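Local coordinates for 4'-phospho-dehydrooxetanocin synthase (Bacillus megaterium, PDB 5UL3), which catalyses the oxidative ring contraction of dAMP to an oxetane aldehyde in oxetanocin A biosynthesis, using cobalamin, a [4Fe-4S] cluster and S-adenosylmethionine, at residues Pro532-Val537 and Ile636-Leu641; Tyr539-Met544 and Glu595-Trp600; Ile249-Leu252 and Lys257-Glu260; Ile236-Gly241 and Val273-Ala278; Met160-Thr165 and Ser299-Ala304. All coordinates share one frame; numbering follows the deposited sequence. Where two conformers were deposited one is given.

Overall arrangement
Along the chain, interaction 3 is nested within interaction 4, both inside interaction 5; interaction 2 is nested inside interaction 1. Interactions 3 and 4, centres about 13 Å apart, lie at one side of the seven-stranded Rossmann sheet, 4 on strands 235-237 and 273-275, 3 on helix 242-252 and the loop before strand 264-267. Interactions 1 and 2, centres about 12 Å apart, set one loop against helices 620-648 and 588-617, their centres about 54 and 48 Å from that of interaction 3. Interaction 5 joins the loop after strand 154-159 to helix 295-300, just ahead of strand 305-311 of the AdoMet radical domain. Interactions 4 and 5 hold residues of the cobalamin pocket; 1 and 3 lie away from it.

Interaction 1 of 5, residues Pro532-Val537 and Ile636-Leu641. With EDO (1,2-ethanediol), chain H.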
# COMPACT_ATOMS: atom_id res chain seq x y z
N PRO A 532 23.89 -11.46 -7.77
CA PRO A 532 22.82 -12.44 -7.98
C PRO A 532 21.46 -11.85 -7.65
O PRO A 532 21.32 -10.87 -6.91
CB PRO A 532 23.18 -13.59 -7.04
CG PRO A 532 24.13 -13.01 -6.04
CD PRO A 532 24.83 -11.87 -6.69
N VAL A 533 20.43 -12.50 -8.21
CA VAL A 533 19.06 -12.02 -8.07
C VAL A 533 18.65 -11.92 -6.60
O VAL A 533 17.93 -10.99 -6.22
CB VAL A 533 18.09 -12.93 -8.86
CG1 VAL A 533 16.64 -12.57 -8.53
CG2 VAL A 533 18.35 -12.80 -10.35
N TYR A 534 19.11 -12.85 -5.75
CA TYR A 534 18.64 -12.81 -4.36
C TYR A 534 18.99 -11.50 -3.67
O TYR A 534 18.36 -11.16 -2.67
CB TYR A 534 19.17 -14.00 -3.54
CG TYR A 534 20.68 -14.09 -3.35
CD1 TYR A 534 21.35 -13.22 -2.49
CD2 TYR A 534 21.41 -15.10 -3.97
CE1 TYR A 534 22.74 -13.33 -2.30
CE2 TYR A 534 22.80 -15.22 -3.77
CZ TYR A 534 23.45 -14.33 -2.95
OH TYR A 534 24.82 -14.45 -2.77
N THR A 535 19.94 -10.72 -4.21
CA THR A 535 20.27 -9.44 -3.58
C THR A 535 19.11 -8.44 -3.63
O THR A 535 19.13 -7.49 -2.85
CB THR A 535 21.53 -8.82 -4.23
OG1 THR A 535 21.31 -8.55 -5.63
CG2 THR A 535 22.75 -9.73 -4.06
N ILE A 536 18.11 -8.62 -4.49
CA ILE A 536 16.99 -7.68 -4.54
C ILE A 536 15.68 -8.29 -4.01
O ILE A 536 14.61 -7.69 -4.18
CB ILE A 536 16.80 -7.09 -5.95
CG1 ILE A 536 16.48 -8.20 -6.95
CG2 ILE A 536 18.06 -6.33 -6.38
CD1 ILE A 536 15.88 -7.67 -8.25
N VAL A 537 15.75 -9.45 -3.35
CA VAL A 537 14.57 -10.07 -2.77
C VAL A 537 14.13 -9.26 -1.56
O VAL A 537 14.95 -8.92 -0.70
CB VAL A 537 14.85 -11.53 -2.38
CG1 VAL A 537 13.77 -12.06 -1.45
CG2 VAL A 537 14.94 -12.39 -3.64
N ILE A 636 24.59 -15.20 3.71
CA ILE A 636 24.59 -16.36 4.60
C ILE A 636 23.20 -16.98 4.68
O ILE A 636 23.05 -18.21 4.72
CB ILE A 636 25.11 -15.97 6.00
CG1 ILE A 636 26.56 -15.49 5.94
CG2 ILE A 636 24.98 -17.15 6.97
CD1 ILE A 636 27.02 -14.84 7.27
N SER A 637 22.16 -16.14 4.70
CA SER A 637 20.79 -16.64 4.75
C SER A 637 20.41 -17.37 3.47
O SER A 637 19.69 -18.38 3.53
CB SER A 637 19.82 -15.49 5.02
OG SER A 637 20.06 -14.91 6.29
N HIS A 638 20.84 -16.87 2.31
CA HIS A 638 20.55 -17.59 1.08
C HIS A 638 21.21 -18.97 1.08
O HIS A 638 20.57 -19.98 0.77
CB HIS A 638 21.02 -16.81 -0.15
CG HIS A 638 20.93 -17.62 -1.41
ND1 HIS A 638 19.76 -17.76 -2.12
CD2 HIS A 638 21.84 -18.39 -2.04
CE1 HIS A 638 19.96 -18.56 -3.15
NE2 HIS A 638 21.22 -18.96 -3.12
N PHE A 639 22.49 -19.02 1.42
CA PHE A 639 23.18 -20.29 1.29
C PHE A 639 22.89 -21.23 2.45
O PHE A 639 23.19 -22.42 2.34
CB PHE A 639 24.67 -20.05 1.10
CG PHE A 639 25.01 -19.55 -0.27
CD1 PHE A 639 24.87 -20.39 -1.37
CD2 PHE A 639 25.41 -18.25 -0.47
CE1 PHE A 639 25.16 -19.92 -2.65
CE2 PHE A 639 25.68 -17.78 -1.74
CZ PHE A 639 25.56 -18.61 -2.84
N LEU A 640 22.26 -20.74 3.51
CA LEU A 640 21.69 -21.64 4.51
C LEU A 640 20.74 -22.63 3.86
O LEU A 640 20.84 -23.85 4.08
CB LEU A 640 20.95 -20.85 5.58
CG LEU A 640 19.98 -21.71 6.40
CD1 LEU A 640 20.75 -22.65 7.38
CD2 LEU A 640 18.97 -20.85 7.13
N LEU A 641 19.78 -22.14 3.07
CA LEU A 641 18.83 -23.04 2.44
C LEU A 641 19.51 -23.97 1.44
O LEU A 641 19.16 -25.15 1.34
CB LEU A 641 17.71 -22.26 1.76
CG LEU A 641 16.62 -23.14 1.16
CD1 LEU A 641 16.15 -24.14 2.21
CD2 LEU A 641 15.46 -22.28 0.67
C1 EDO H . 16.53 -16.88 -0.91
O1 EDO H . 17.57 -16.30 -1.71
C2 EDO H . 15.26 -16.07 -1.18
O2 EDO H . 14.18 -16.67 -0.48
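Y534 stacks on H638 where a short 3-10 turn, 533-535, meets helix 620-648. The turn begins at P532, whose carbonyl O accepts two bonds: one from T535 N and one from T535 OG1, the latter at 2.6 Å. The proline ring also serves the contact: its CG lies 3.3 Å above one face of the Y534 ring, toward the rim. V533, buried, packs on F492, A498 and I471. Y534 then carries the contact. Its CG sits between the backbone N and the carbonyl carbon (chi1 64°), which turns the ring out to the helix. The opposite face of that ring receives H638 in an offset stack, with centroids 4.3 Å apart and planes at 16°. Y534 CD2 lies over the centre of the imidazole, 3.6 Å from H638 CG, while H638 CB makes a CH-pi contact above the tyrosine ring. Farther out, Y534 OH reaches F639 CE2 at 3.6 Å. The stack leaves the imidazole nitrogens available at the ring edge: H638 ND1 bonds O1 of a bound ethanediol at 2.7 Å, and H638 NE2 bonds E494. A flat side chain with two polar edge atoms thus fits a buried place between ring and acid. V533, I536 and V537 pack on strand 470-473; helix 484-493 lies beside V533, V537 and H638, and helix 683-709 lies against I636, F639 and L640.

Interaction 2 of 5, residues Tyr539-Met544 and Glu595-Trp600; sequences YMLASM and EACQMW. With EDO (1,2-ethanediol), chain I; EDO (1,2-ethanediol), chain B; EDO (1,2-ethanediol), chain H.
L541 meets C597 and W600 where the loop between helix 521-527 and strand 546-547 packs on helix 588-617, probably part of the C-terminal helix bundle. The leucine backbone has positive phi (62°), a left-handed conformation that turns the chain while its first side-chain bond points toward the helix. From the start, L541 CB lies 4.0 Å from C597 CB. CG stands anti to the carbonyl carbon (chi1 -54°), and the two methyls then part. CD1 goes on along the helix, 4.0 Å from C597 SG and 4.3 Å from W600 CD1, while CD2 comes near C1 of the ethanediol that also bonds L541 N. A branched aliphatic chain is well suited here, for it fills the angle between a small thiol and a broad indole without needing a polar partner. Cysteine lets the loop come close, with CA atoms of L541 and C597 6.3 Å apart. W600 offers CD1 to the leucine and its NE1 to S637 of helix 620-648. Y539, in one of its two conformers, comes only within 4.5 Å (Y539 OH to Q598 OE1) of Q598, whose NE2 bonds D602; Q598 also lies near E545, which binds S-adenosylmethionine. Ethanediols, probably from the crystallisation liquor, bond the backbone of this bend: one O2 accepts from M540 N, another molecule gives its O1 to M540 O, and L541 N donates to O2 of a third at 2.8 Å.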
# COMPACT_ATOMS: atom_id res chain seq x y z
N TYR A 539 12.09 -10.07 0.97
CA TYR A 539 12.07 -10.81 2.23
C TYR A 539 12.62 -12.20 1.94
O TYR A 539 12.01 -12.97 1.20
CB TYR A 539 10.66 -10.89 2.80
CG TYR A 539 10.57 -11.49 4.19
CD1 TYR A 539 10.60 -12.87 4.38
CD2 TYR A 539 10.43 -10.68 5.30
CE1 TYR A 539 10.51 -13.42 5.63
CE2 TYR A 539 10.34 -11.23 6.57
CZ TYR A 539 10.37 -12.60 6.73
OH TYR A 539 10.28 -13.15 7.99
N MET A 540 13.77 -12.51 2.54
CA MET A 540 14.46 -13.76 2.25
C MET A 540 13.77 -14.93 2.94
O MET A 540 13.27 -14.81 4.06
CB MET A 540 15.91 -13.67 2.70
CG MET A 540 16.75 -12.63 2.00
SD MET A 540 17.22 -13.12 0.34
CE MET A 540 18.42 -14.40 0.71
N LEU A 541 13.79 -16.09 2.26
CA LEU A 541 13.34 -17.36 2.84
C LEU A 541 11.86 -17.32 3.22
O LEU A 541 11.45 -17.94 4.21
CB LEU A 541 14.21 -17.74 4.04
CG LEU A 541 15.72 -17.77 3.76
CD1 LEU A 541 16.48 -18.07 5.05
CD2 LEU A 541 16.08 -18.79 2.69
N ALA A 542 11.04 -16.61 2.46
CA ALA A 542 9.65 -16.41 2.84
C ALA A 542 8.82 -17.66 2.55
O ALA A 542 9.07 -18.39 1.59
CB ALA A 542 9.05 -15.22 2.10
N SER A 543 7.80 -17.88 3.38
CA SER A 543 6.85 -18.97 3.20
C SER A 543 5.46 -18.43 2.94
O SER A 543 5.08 -17.35 3.42
CB SER A 543 6.79 -19.88 4.43
OG SER A 543 8.01 -20.57 4.58
N MET A 544 4.69 -19.20 2.17
CA MET A 544 3.36 -18.80 1.76
C MET A 544 2.46 -18.60 2.97
O MET A 544 2.39 -19.45 3.87
CB MET A 544 2.75 -19.86 0.85
CG MET A 544 1.29 -19.59 0.46
SD MET A 544 1.07 -18.18 -0.64
CE MET A 544 1.82 -18.75 -2.15
N GLU A 595 9.91 -24.19 8.57
CA GLU A 595 9.99 -23.90 9.99
C GLU A 595 11.40 -23.51 10.40
O GLU A 595 11.60 -22.56 11.17
CB GLU A 595 9.51 -25.10 10.81
CG GLU A 595 9.50 -24.88 12.31
CD GLU A 595 9.12 -26.14 13.09
OE1 GLU A 595 9.86 -27.14 13.02
OE2 GLU A 595 8.08 -26.12 13.78
N ALA A 596 12.41 -24.25 9.93
CA ALA A 596 13.79 -23.94 10.30
C ALA A 596 14.18 -22.55 9.81
O ALA A 596 14.87 -21.81 10.52
CB ALA A 596 14.75 -24.97 9.73
N CYS A 597 13.76 -22.18 8.60
CA CYS A 597 14.08 -20.85 8.09
C CYS A 597 13.41 -19.76 8.91
O CYS A 597 14.00 -18.71 9.15
CB CYS A 597 13.70 -20.76 6.62
SG CYS A 597 14.81 -21.67 5.53
N GLN A 598 12.16 -19.99 9.35
CA GLN A 598 11.56 -19.04 10.29
C GLN A 598 12.37 -18.95 11.58
O GLN A 598 12.56 -17.85 12.12
CB GLN A 598 10.11 -19.40 10.60
CG GLN A 598 9.47 -18.38 11.53
CD GLN A 598 9.32 -17.03 10.84
OE1 GLN A 598 8.70 -16.93 9.78
NE2 GLN A 598 9.88 -15.99 11.44
N MET A 599 12.83 -20.09 12.10
CA MET A 599 13.64 -20.03 13.32
C MET A 599 14.96 -19.31 13.08
O MET A 599 15.45 -18.58 13.95
CB MET A 599 13.88 -21.45 13.86
CG MET A 599 12.59 -22.14 14.26
SD MET A 599 12.87 -23.86 14.79
CE MET A 599 13.04 -23.64 16.54
N TRP A 600 15.54 -19.49 11.90
CA TRP A 600 16.74 -18.73 11.54
C TRP A 600 16.45 -17.24 11.59
O TRP A 600 17.19 -16.47 12.21
CB TRP A 600 17.20 -19.13 10.14
CG TRP A 600 18.37 -18.36 9.62
CD1 TRP A 600 18.32 -17.24 8.80
CD2 TRP A 600 19.75 -18.65 9.82
NE1 TRP A 600 19.61 -16.83 8.50
CE2 TRP A 600 20.50 -17.68 9.12
CE3 TRP A 600 20.44 -19.64 10.53
CZ2 TRP A 600 21.90 -17.67 9.12
CZ3 TRP A 600 21.82 -19.63 10.52
CH2 TRP A 600 22.53 -18.66 9.82
C1 EDO I . 13.88 -12.33 6.31
O1 EDO I . 14.79 -13.27 5.75
C2 EDO I . 14.65 -11.35 7.19
O2 EDO I . 15.88 -10.99 6.54
C1 EDO B . 17.12 -8.91 4.15
O1 EDO B . 18.19 -9.87 3.98
C2 EDO B . 15.86 -9.40 3.44
O2 EDO B . 15.34 -10.59 4.07
C1 EDO H . 16.53 -16.88 -0.91
O1 EDO H . 17.57 -16.30 -1.71
C2 EDO H . 15.26 -16.07 -1.18
O2 EDO H . 14.18 -16.67 -0.48

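Interaction 3 of 5, residues Ile249-Leu252 and Lys257-Glu260. With EDO (1,2-ethanediol), chain L; EDO (1,2-ethanediol), chain M; EDO (1,2-ethanediol), chain R.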
# COMPACT_ATOMS: atom_id res chain seq x y z
N ILE A 249 -25.60 8.54 3.96
CA ILE A 249 -26.07 9.92 4.11
C ILE A 249 -27.50 10.04 3.62
O ILE A 249 -28.35 10.66 4.26
CB ILE A 249 -25.12 10.88 3.37
CG1 ILE A 249 -23.77 10.95 4.10
CG2 ILE A 249 -25.73 12.26 3.20
CD1 ILE A 249 -22.67 11.60 3.26
N LYS A 250 -27.81 9.42 2.47
CA LYS A 250 -29.20 9.39 2.04
C LYS A 250 -30.08 8.68 3.06
O LYS A 250 -31.20 9.13 3.35
CB LYS A 250 -29.32 8.72 0.66
CG LYS A 250 -28.63 9.50 -0.44
CD LYS A 250 -28.53 8.65 -1.72
CE LYS A 250 -29.68 8.90 -2.67
NZ LYS A 250 -29.32 9.95 -3.67
N MET A 251 -29.61 7.57 3.63
CA MET A 251 -30.42 6.86 4.62
C MET A 251 -30.65 7.73 5.85
O MET A 251 -31.74 7.70 6.44
CB MET A 251 -29.75 5.55 5.01
CG MET A 251 -30.62 4.69 5.91
SD MET A 251 -29.85 3.13 6.33
CE MET A 251 -28.60 3.65 7.48
N LEU A 252 -29.64 8.51 6.25
CA LEU A 252 -29.81 9.48 7.33
C LEU A 252 -30.99 10.39 7.09
O LEU A 252 -31.70 10.76 8.03
CB LEU A 252 -28.55 10.33 7.47
CG LEU A 252 -27.52 10.05 8.53
CD1 LEU A 252 -26.58 11.25 8.52
CD2 LEU A 252 -28.19 9.84 9.89
N LYS A 257 -33.73 3.17 2.05
CA LYS A 257 -33.81 2.16 3.09
C LYS A 257 -32.46 1.46 3.22
O LYS A 257 -31.63 1.48 2.31
CB LYS A 257 -34.90 1.13 2.79
CG LYS A 257 -36.23 1.71 2.35
CD LYS A 257 -37.26 0.59 2.21
CE LYS A 257 -38.52 1.05 1.50
NZ LYS A 257 -38.28 1.31 0.05
N LEU A 258 -32.27 0.80 4.37
CA LEU A 258 -31.03 0.07 4.62
C LEU A 258 -30.75 -0.96 3.53
O LEU A 258 -29.59 -1.17 3.15
CB LEU A 258 -31.09 -0.61 5.99
CG LEU A 258 -29.84 -1.33 6.50
CD1 LEU A 258 -28.66 -0.37 6.61
CD2 LEU A 258 -30.11 -1.97 7.85
N ASP A 259 -31.78 -1.62 3.01
CA ASP A 259 -31.53 -2.65 2.01
C ASP A 259 -31.25 -2.07 0.62
O ASP A 259 -31.06 -2.84 -0.33
CB ASP A 259 -32.69 -3.66 1.96
CG ASP A 259 -33.99 -3.09 1.40
OD1 ASP A 259 -34.07 -1.91 1.02
OD2 ASP A 259 -34.96 -3.87 1.32
N GLU A 260 -31.19 -0.74 0.50
CA GLU A 260 -30.83 -0.05 -0.73
C GLU A 260 -29.44 0.58 -0.66
O GLU A 260 -28.99 1.16 -1.66
CB GLU A 260 -31.86 1.04 -1.04
CG GLU A 260 -33.23 0.47 -1.46
CD GLU A 260 -34.30 1.55 -1.56
OE1 GLU A 260 -34.38 2.41 -0.66
OE2 GLU A 260 -35.06 1.54 -2.55
C1 EDO L . -34.28 -3.77 6.20
O1 EDO L . -33.75 -4.15 7.48
C2 EDO L . -34.31 -2.25 6.05
O2 EDO L . -34.48 -1.88 4.67
C1 EDO M . -32.24 -5.44 -2.15
O1 EDO M . -31.57 -5.59 -0.89
C2 EDO M . -33.59 -4.76 -1.95
O2 EDO M . -33.58 -3.43 -2.49
C1 EDO R . -30.93 5.32 10.01
O1 EDO R . -30.72 6.62 10.56
C2 EDO R . -32.42 5.15 9.70
O2 EDO R . -32.92 6.38 9.13
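M251, near the end of helix 242-252, reaches across a short turn to L258. The second segment opens with K257, whose CB points away from the helix; K257 C lies 4.4 Å from M251 SD, a loose approach. K257 N is held by E260 OE1 at 2.9 Å in a nearly straight bond (176°) that uses the anti lone pair of the carboxylate, and E260 N returns a bond to K257 O. This reciprocal pair closes the 3-10 turn 258-260. L258 comes next and takes the sulfur, M251 SD, which stands 3.7 Å from both its CA and its CD1. M251 can arrive there because its chain runs out straight from the helix, CG anti to the backbone N (chi1 -173°), and turns only about the CG-SD bond (chi3 73°), which swings the methyl aside. A flexible thioether suits a partly exposed place that must touch a backbone and a methyl at once. D259 points away from the helix and is exposed, a place that suits a charged carboxylate; its N and O bond ethanediols. Across the turn the contact is apolar and van der Waals in kind, so the directional bonds come from K257 with E260, backbone and carboxylate, and from N276 to L258 O.

Interaction 4 of 5, residues Ile236-Gly241 and Val273-Ala278; sequences ICDKEG and VKHNVA
D238 and H275 meet at the edge of the sheet, where the loop after strand 235-237 faces the edge strand 273-275 and the loop that follows it. H275 ND1 gives a weak hydrogen bond to D238 OD2, 3.5 Å long and bent to 145°; the two side chains cross at about a right angle, with carboxylate and imidazole planes 31° apart. The second direct touch is apolar: K239 CD lies 3.8 Å from A278 CB. Lysine brings an aliphatic arm to that methyl because its chain is extended beyond CG, and alanine is small enough to let it pass.

Two waters fill in between. One donates to both D238 OD2 (2.6 Å) and N276 O (2.5 Å); the other accepts from K239 NZ (2.8 Å) and A278 N (3.0 Å), so each side chain is tied to the opposite backbone through solvent. Farther out, D238 OD1 is bonded to S265 OG of strand 264-267, which lies between the two strands and probably steadies the rotation of the carboxylate. D238 O takes bonds from S221 and from H325, a cobalamin-binding residue. Beyond, E240 pairs with R311 and R331, and G241, whose N bonds cobalamin weakly, follows in the Rossmann-domain loop that receives the cofactor.

A carboxylate with one oxygen bound by serine and the other by water has its strong partners already, consistent with the long histidine bond being secondary. The carboxylate may slightly favour a protonated imidazole, but at that length and with H275 exposed to solvent the effect is probably small.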
# COMPACT_ATOMS: atom_id res chain seq x y z
N ILE A 236 -21.16 -3.01 7.73
CA ILE A 236 -19.82 -3.27 7.22
C ILE A 236 -19.77 -2.90 5.75
O ILE A 236 -20.61 -3.35 4.96
CB ILE A 236 -19.41 -4.74 7.44
CG1 ILE A 236 -19.14 -4.98 8.93
CG2 ILE A 236 -18.16 -5.09 6.63
CD1 ILE A 236 -18.86 -6.42 9.28
N CYS A 237 -18.81 -2.06 5.38
CA CYS A 237 -18.58 -1.71 3.98
C CYS A 237 -17.72 -2.80 3.36
O CYS A 237 -16.56 -2.99 3.76
CB CYS A 237 -17.89 -0.35 3.86
SG CYS A 237 -17.48 0.10 2.14
N ASP A 238 -18.29 -3.52 2.39
CA ASP A 238 -17.66 -4.72 1.84
C ASP A 238 -16.53 -4.41 0.87
O ASP A 238 -15.55 -5.16 0.80
CB ASP A 238 -18.70 -5.59 1.12
CG ASP A 238 -19.67 -6.26 2.09
OD1 ASP A 238 -19.29 -6.47 3.26
OD2 ASP A 238 -20.80 -6.58 1.67
N LYS A 239 -16.64 -3.32 0.11
CA LYS A 239 -15.65 -3.02 -0.92
C LYS A 239 -15.28 -1.54 -0.88
O LYS A 239 -14.76 -1.06 0.14
CB LYS A 239 -16.19 -3.42 -2.30
CG LYS A 239 -16.34 -4.96 -2.42
CD LYS A 239 -17.41 -5.36 -3.39
CE LYS A 239 -17.60 -6.90 -3.34
NZ LYS A 239 -18.57 -7.35 -4.37
N GLU A 240 -15.48 -0.81 -1.96
CA GLU A 240 -15.17 0.62 -1.93
C GLU A 240 -16.15 1.35 -1.01
O GLU A 240 -17.33 0.99 -0.90
CB GLU A 240 -15.24 1.22 -3.34
CG GLU A 240 -14.10 0.78 -4.27
CD GLU A 240 -14.39 1.09 -5.72
OE1 GLU A 240 -15.47 0.68 -6.20
OE2 GLU A 240 -13.55 1.74 -6.37
N GLY A 241 -15.68 2.43 -0.39
CA GLY A 241 -16.49 3.15 0.57
C GLY A 241 -17.26 4.36 0.07
O GLY A 241 -18.18 4.81 0.75
N VAL A 273 -27.72 -12.37 7.99
CA VAL A 273 -26.74 -11.50 7.34
C VAL A 273 -27.17 -11.26 5.90
O VAL A 273 -27.36 -12.21 5.13
CB VAL A 273 -25.33 -12.11 7.40
CG1 VAL A 273 -24.36 -11.32 6.54
CG2 VAL A 273 -24.85 -12.16 8.84
N LYS A 274 -27.33 -9.99 5.53
CA LYS A 274 -27.64 -9.60 4.16
C LYS A 274 -26.44 -8.88 3.56
O LYS A 274 -25.64 -8.28 4.28
CB LYS A 274 -28.88 -8.71 4.10
CG LYS A 274 -30.17 -9.42 4.50
CD LYS A 274 -30.38 -10.66 3.64
CE LYS A 274 -31.38 -11.63 4.27
NZ LYS A 274 -31.48 -12.89 3.47
N HIS A 275 -26.31 -8.96 2.23
CA HIS A 275 -25.30 -8.22 1.48
C HIS A 275 -26.00 -7.42 0.39
O HIS A 275 -26.84 -7.97 -0.34
CB HIS A 275 -24.25 -9.15 0.85
CG HIS A 275 -23.49 -9.97 1.84
ND1 HIS A 275 -22.14 -9.78 2.08
CD2 HIS A 275 -23.88 -10.99 2.64
CE1 HIS A 275 -21.73 -10.65 2.99
NE2 HIS A 275 -22.77 -11.39 3.35
N ASN A 276 -25.67 -6.14 0.29
CA ASN A 276 -26.17 -5.29 -0.76
C ASN A 276 -25.12 -5.19 -1.87
O ASN A 276 -23.92 -5.10 -1.60
CB ASN A 276 -26.50 -3.89 -0.24
CG ASN A 276 -27.69 -3.87 0.70
OD1 ASN A 276 -28.44 -4.85 0.81
ND2 ASN A 276 -27.87 -2.75 1.40
N VAL A 277 -25.59 -5.20 -3.12
CA VAL A 277 -24.70 -5.05 -4.26
C VAL A 277 -23.89 -3.76 -4.16
O VAL A 277 -24.41 -2.70 -3.78
CB VAL A 277 -25.51 -5.08 -5.56
CG1 VAL A 277 -24.61 -4.82 -6.76
CG2 VAL A 277 -26.24 -6.41 -5.69
N ALA A 278 -22.61 -3.84 -4.52
CA ALA A 278 -21.72 -2.69 -4.59
C ALA A 278 -21.48 -2.33 -6.05
O ALA A 278 -20.92 -3.13 -6.80
CB ALA A 278 -20.39 -2.99 -3.89
O HOH W 1 -21.67 -5.83 -0.69
O HOH W 2 -21.19 -6.51 -4.57

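Interaction 5 of 5, residues Met160-Thr165 and Ser299-Ala304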
# COMPACT_ATOMS: atom_id res chain seq x y z
N MET A 160 -4.77 7.56 13.67
CA MET A 160 -3.89 7.04 14.72
C MET A 160 -2.44 6.95 14.29
O MET A 160 -1.57 6.80 15.16
CB MET A 160 -4.37 5.66 15.17
CG MET A 160 -5.71 5.69 15.89
SD MET A 160 -6.12 4.08 16.54
CE MET A 160 -4.98 4.01 17.95
N GLN A 161 -2.13 7.06 13.00
CA GLN A 161 -0.73 7.02 12.58
C GLN A 161 0.08 8.14 13.21
O GLN A 161 1.29 7.98 13.41
CB GLN A 161 -0.58 7.14 11.07
CG GLN A 161 -1.02 5.96 10.26
CD GLN A 161 -0.66 6.20 8.80
OE1 GLN A 161 0.33 5.67 8.30
NE2 GLN A 161 -1.42 7.06 8.14
N VAL A 162 -0.53 9.28 13.47
CA VAL A 162 0.20 10.43 13.99
C VAL A 162 0.07 10.52 15.51
O VAL A 162 0.25 11.59 16.09
CB VAL A 162 -0.22 11.75 13.30
CG1 VAL A 162 0.11 11.70 11.80
CG2 VAL A 162 -1.71 12.06 13.53
N GLY A 163 -0.27 9.41 16.17
CA GLY A 163 -0.21 9.30 17.60
C GLY A 163 -1.51 9.49 18.34
O GLY A 163 -1.52 9.34 19.57
N THR A 164 -2.61 9.79 17.66
CA THR A 164 -3.89 9.97 18.33
C THR A 164 -4.29 8.69 19.05
O THR A 164 -4.36 7.62 18.44
CB THR A 164 -4.97 10.38 17.32
OG1 THR A 164 -4.47 11.45 16.51
CG2 THR A 164 -6.23 10.85 18.06
N THR A 165 -4.56 8.80 20.35
CA THR A 165 -4.89 7.64 21.17
C THR A 165 -6.38 7.32 21.13
O THR A 165 -7.20 8.15 20.73
CB THR A 165 -4.47 7.87 22.62
OG1 THR A 165 -5.24 8.96 23.15
CG2 THR A 165 -2.98 8.20 22.72
N SER A 299 3.99 15.18 8.31
CA SER A 299 5.33 15.72 8.06
C SER A 299 6.13 15.82 9.34
O SER A 299 7.36 15.68 9.31
CB SER A 299 5.24 17.09 7.38
OG SER A 299 5.01 18.13 8.31
N LYS A 300 5.46 16.06 10.47
CA LYS A 300 6.15 16.13 11.75
C LYS A 300 6.71 14.76 12.15
O LYS A 300 7.72 14.69 12.85
CB LYS A 300 5.19 16.68 12.81
CG LYS A 300 5.50 16.34 14.27
CD LYS A 300 4.41 16.91 15.18
CE LYS A 300 4.64 16.57 16.64
NZ LYS A 300 3.62 17.22 17.52
N PHE A 301 6.09 13.68 11.68
CA PHE A 301 6.57 12.33 11.92
C PHE A 301 7.43 11.81 10.77
O PHE A 301 7.68 10.61 10.70
CB PHE A 301 5.39 11.38 12.15
CG PHE A 301 4.69 11.56 13.47
CD1 PHE A 301 3.97 12.71 13.75
CD2 PHE A 301 4.73 10.55 14.43
CE1 PHE A 301 3.32 12.87 14.96
CE2 PHE A 301 4.08 10.70 15.65
CZ PHE A 301 3.38 11.87 15.91
N ARG A 302 7.87 12.70 9.89
CA ARG A 302 8.76 12.37 8.77
C ARG A 302 8.12 11.33 7.85
O ARG A 302 8.79 10.45 7.31
CB ARG A 302 10.12 11.89 9.29
CG ARG A 302 10.69 12.86 10.32
CD ARG A 302 12.20 12.84 10.34
NE ARG A 302 12.72 13.95 11.14
CZ ARG A 302 14.01 14.21 11.27
NH1 ARG A 302 14.91 13.45 10.67
NH2 ARG A 302 14.41 15.24 12.02
N GLY A 303 6.80 11.48 7.64
CA GLY A 303 6.02 10.55 6.84
C GLY A 303 6.06 10.82 5.35
O GLY A 303 6.74 11.71 4.86
N ALA A 304 5.27 10.02 4.61
CA ALA A 304 5.41 9.90 3.16
C ALA A 304 4.14 10.31 2.41
O ALA A 304 3.02 10.07 2.87
CB ALA A 304 5.74 8.45 2.77
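The backbone of V162 passes over one face of the F301 ring just before the chain turns at G163, whose positive phi (99°) suits glycine because a CB there would press on the preceding carbonyl O. V162 CA stands 4.1 Å from the ring centroid, 15° off the ring normal, as a CH-pi contact; V162 CB lies 4.1 Å from F301 CE1. The ring's far end also meets the peptide: F301 CZ is 3.1 Å from V162 O. A flat apolar face suits the CA-H and CB of V162, and G163 beside it has no side chain to crowd F301 CZ. CG of F301, anti to the carbonyl carbon (chi1 -72°), directs the ring toward the loop.

F301 is the first residue past helix 295-300, which ends in a Schellman motif with R302, at positive phi, as its C-prime residue: R302 N bonds S299 O and G303 N bonds I298 O. The ring thus spans from this helix end, which leads into strand 305-311 of the AdoMet radical domain's sheet, to the loop after strand 154-159 of the cobalamin-binding Rossmann fold. Q161, beside V162, bonds R135 O through NE2, and its OE1 makes a weak bond to cobalamin. P134 also touches F301.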